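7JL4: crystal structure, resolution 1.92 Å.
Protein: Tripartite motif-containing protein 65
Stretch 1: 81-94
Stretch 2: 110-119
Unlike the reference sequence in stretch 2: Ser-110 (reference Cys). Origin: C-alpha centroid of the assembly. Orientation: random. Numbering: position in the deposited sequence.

Stretch 1, residues 81-94: DHSVTLGVSYPQLP
Stretch 2 110-119: SSWGLCVQED

Strands 84-89 and 111-116 run antiparallel, their axes 4.5 Å apart at closest and their directions 164° apart, and backbone amides do most of the joining. Leu-86 pairs with Leu-114 (N to O 3.0 Å, O to N 2.8 Å) and Val-88 with Trp-112 (N to O 3.0 Å, O to N 3.0 Å), so both residues of each pair have N and O satisfied. Beyond them, Val-116 N donates to Val-84 O (2.9 Å), Ser-83 N to Val-116 O (2.7 Å) and Tyr-90 N to Ser-110 O (2.8 Å). Ser-83 sits at phi/psi 72/53, outside the extended range of the strand that follows.

Between the bonded pairs, Gly-87 faces Gly-113 with CA atoms 3.9 Å apart; a CB on Gly-87 would lie 2.5 Å from Trp-112 O, a clash. Thr-85 and Cys-115 share that face, OG1 to CB 3.3 Å, and Thr-85 OG1 is satisfied elsewhere in the structure. The other face is apolar: Val-84, Leu-86 and Val-88 beside Leu-114, Val-116 and Trp-112.

Trp-112 (m, chi2 -104°) turns its edge to the face of Tyr-90 (m), planes at 82°. His-82 (p) takes Glu-118 CG over its ring, 3.5 Å from the centroid, while ND1 hydrogen-bonds Ser-83 OG (2.8 Å). Two waters link Ser-83 OG to the Glu-118 carboxylate; Glu-118 N stays unpaired.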

# COMPACT_ATOMS: atom_id res chain seq x y z
N ASP A 81 1.27 3.72 12.42
CA ASP A 81 0.44 4.87 12.77
C ASP A 81 -0.42 5.20 11.56
O ASP A 81 -0.24 4.63 10.48
CB ASP A 81 1.30 6.07 13.16
CG ASP A 81 0.54 7.12 13.97
OD1 ASP A 81 -0.67 6.94 14.28
OD2 ASP A 81 1.18 8.13 14.31
N HIS A 82 -1.35 6.15 11.74
CA HIS A 82 -2.11 6.67 10.61
C HIS A 82 -1.22 7.57 9.75
O HIS A 82 -0.07 7.87 10.09
CB HIS A 82 -3.33 7.45 11.10
CG HIS A 82 -2.97 8.61 11.98
ND1 HIS A 82 -2.35 9.74 11.50
CD2 HIS A 82 -3.10 8.79 13.31
CE1 HIS A 82 -2.13 10.58 12.50
NE2 HIS A 82 -2.57 10.02 13.61
N SER A 83 -1.82 8.07 8.67
CA SER A 83 -1.15 8.91 7.66
C SER A 83 -0.20 8.06 6.81
O SER A 83 0.99 8.36 6.67
CB SER A 83 -0.45 10.10 8.29
OG SER A 83 -1.37 10.81 9.12
N VAL A 84 -0.74 6.98 6.27
CA VAL A 84 -0.09 6.19 5.23
C VAL A 84 -1.12 5.91 4.15
O VAL A 84 -2.34 5.95 4.39
CB VAL A 84 0.49 4.86 5.80
CG1 VAL A 84 1.51 5.16 6.91
CG2 VAL A 84 -0.61 3.98 6.34
N THR A 85 -0.64 5.61 2.94
CA THR A 85 -1.51 5.23 1.83
C THR A 85 -1.00 3.92 1.25
O THR A 85 0.20 3.76 1.05
CB THR A 85 -1.55 6.28 0.71
OG1 THR A 85 -1.99 7.53 1.22
CG2 THR A 85 -2.52 5.83 -0.44
N LEU A 86 -1.92 2.99 1.01
CA LEU A 86 -1.61 1.68 0.45
C LEU A 86 -2.33 1.57 -0.89
O LEU A 86 -3.55 1.79 -0.95
CB LEU A 86 -2.11 0.55 1.37
CG LEU A 86 -1.53 0.25 2.75
CD1 LEU A 86 -1.71 1.40 3.72
CD2 LEU A 86 -2.32 -0.93 3.28
N GLY A 87 -1.61 1.18 -1.94
CA GLY A 87 -2.24 1.17 -3.24
C GLY A 87 -1.53 0.29 -4.25
O GLY A 87 -0.57 -0.41 -3.92
N VAL A 88 -2.04 0.33 -5.48
CA VAL A 88 -1.39 -0.30 -6.63
C VAL A 88 -1.44 0.68 -7.79
O VAL A 88 -2.32 1.54 -7.86
CB VAL A 88 -2.08 -1.63 -7.00
CG1 VAL A 88 -1.85 -2.66 -5.89
CG2 VAL A 88 -3.55 -1.41 -7.26
N SER A 89 -0.48 0.54 -8.72
CA SER A 89 -0.42 1.43 -9.87
C SER A 89 0.05 0.69 -11.11
O SER A 89 0.77 -0.30 -11.02
CB SER A 89 0.55 2.60 -9.66
OG SER A 89 1.89 2.11 -9.58
N TYR A 90 -0.33 1.23 -12.27
CA TYR A 90 0.27 0.87 -13.53
C TYR A 90 1.70 1.42 -13.56
O TYR A 90 2.05 2.27 -12.74
CB TYR A 90 -0.53 1.45 -14.69
CG TYR A 90 -1.90 0.83 -14.88
CD1 TYR A 90 -2.16 -0.50 -14.53
CD2 TYR A 90 -2.93 1.59 -15.45
CE1 TYR A 90 -3.44 -1.07 -14.74
CE2 TYR A 90 -4.19 1.04 -15.67
CZ TYR A 90 -4.45 -0.27 -15.31
OH TYR A 90 -5.72 -0.74 -15.56
N PRO A 91 2.53 0.96 -14.50
CA PRO A 91 3.91 1.45 -14.57
C PRO A 91 4.07 2.96 -14.81
O PRO A 91 5.16 3.48 -14.57
CB PRO A 91 4.51 0.66 -15.75
CG PRO A 91 3.68 -0.59 -15.83
CD PRO A 91 2.29 -0.17 -15.44
N GLN A 92 3.05 3.67 -15.29
CA GLN A 92 3.25 5.07 -15.67
C GLN A 92 3.12 6.05 -14.51
O GLN A 92 3.18 7.26 -14.74
CB GLN A 92 2.28 5.48 -16.77
N LEU A 93 2.96 5.58 -13.28
CA LEU A 93 2.73 6.48 -12.17
C LEU A 93 3.88 7.48 -12.05
O LEU A 93 5.04 7.06 -11.98
CB LEU A 93 2.56 5.72 -10.86
CG LEU A 93 2.26 6.56 -9.62
CD1 LEU A 93 0.86 7.19 -9.72
CD2 LEU A 93 2.37 5.73 -8.34
N PRO A 94 3.61 8.79 -12.07
CA PRO A 94 4.71 9.76 -12.01
C PRO A 94 5.47 9.71 -10.69
O PRO A 94 4.91 9.48 -9.62
CB PRO A 94 4.00 11.11 -12.19
CG PRO A 94 2.71 10.77 -12.90
CD PRO A 94 2.31 9.43 -12.33
N SER A 110 -4.37 5.85 -13.22
CA SER A 110 -3.42 4.73 -13.28
C SER A 110 -3.15 4.09 -11.93
O SER A 110 -2.32 3.17 -11.84
CB SER A 110 -2.09 5.19 -13.91
OG SER A 110 -1.51 6.23 -13.11
N SER A 111 -3.84 4.52 -10.87
CA SER A 111 -3.57 3.98 -9.56
C SER A 111 -4.84 4.01 -8.72
O SER A 111 -5.80 4.72 -9.01
CB SER A 111 -2.43 4.74 -8.88
OG SER A 111 -2.77 6.09 -8.75
N TRP A 112 -4.82 3.20 -7.67
CA TRP A 112 -5.94 3.04 -6.74
C TRP A 112 -5.33 2.93 -5.35
O TRP A 112 -4.33 2.23 -5.18
CB TRP A 112 -6.72 1.74 -7.06
CG TRP A 112 -7.44 1.69 -8.39
CD1 TRP A 112 -8.79 1.84 -8.60
CD2 TRP A 112 -6.87 1.44 -9.69
NE1 TRP A 112 -9.08 1.69 -9.94
CE2 TRP A 112 -7.92 1.46 -10.63
CE3 TRP A 112 -5.57 1.17 -10.14
CZ2 TRP A 112 -7.71 1.24 -12.00
CZ3 TRP A 112 -5.36 0.98 -11.49
CH2 TRP A 112 -6.42 1.01 -12.41
N GLY A 113 -5.93 3.57 -4.35
CA GLY A 113 -5.30 3.55 -3.03
C GLY A 113 -6.29 3.77 -1.91
O GLY A 113 -7.44 4.16 -2.13
N LEU A 114 -5.84 3.43 -0.70
CA LEU A 114 -6.62 3.63 0.53
C LEU A 114 -5.71 4.38 1.48
O LEU A 114 -4.68 3.84 1.90
CB LEU A 114 -7.05 2.30 1.17
CG LEU A 114 -7.98 2.49 2.38
CD1 LEU A 114 -9.37 2.81 1.91
CD2 LEU A 114 -8.00 1.27 3.28
N CYS A 115 -6.08 5.61 1.82
CA CYS A 115 -5.27 6.38 2.76
C CYS A 115 -5.90 6.30 4.15
O CYS A 115 -7.11 6.50 4.31
CB CYS A 115 -5.14 7.82 2.26
SG CYS A 115 -4.33 8.93 3.47
N VAL A 116 -5.10 5.96 5.15
CA VAL A 116 -5.56 5.85 6.52
C VAL A 116 -5.27 7.17 7.21
O VAL A 116 -4.12 7.60 7.30
CB VAL A 116 -4.86 4.69 7.25
CG1 VAL A 116 -5.38 4.54 8.67
CG2 VAL A 116 -5.08 3.41 6.45
N GLN A 117 -6.31 7.83 7.69
CA GLN A 117 -6.13 9.12 8.36
C GLN A 117 -6.45 8.97 9.84
O GLN A 117 -6.88 7.90 10.30
CB GLN A 117 -7.02 10.17 7.71
CG GLN A 117 -6.56 10.57 6.33
CD GLN A 117 -7.56 11.48 5.63
OE1 GLN A 117 -8.77 11.36 5.84
NE2 GLN A 117 -7.05 12.44 4.86
N GLU A 118 -6.27 10.08 10.59
CA GLU A 118 -6.50 10.07 12.03
C GLU A 118 -7.86 9.50 12.37
O GLU A 118 -7.99 8.66 13.27
CB GLU A 118 -6.40 11.49 12.59
CG GLU A 118 -5.03 12.12 12.63
CD GLU A 118 -4.62 12.74 11.30
OE1 GLU A 118 -3.56 13.42 11.28
OE2 GLU A 118 -5.31 12.50 10.26
N ASP A 119 -8.90 9.97 11.67
CA ASP A 119 -10.27 9.68 12.08
C ASP A 119 -11.15 9.29 10.89
O ASP A 119 -12.37 9.41 10.98
CB ASP A 119 -10.88 10.89 12.81
O HOH W 1 -1.14 13.41 10.34
O HOH W 2 -3.78 11.56 7.91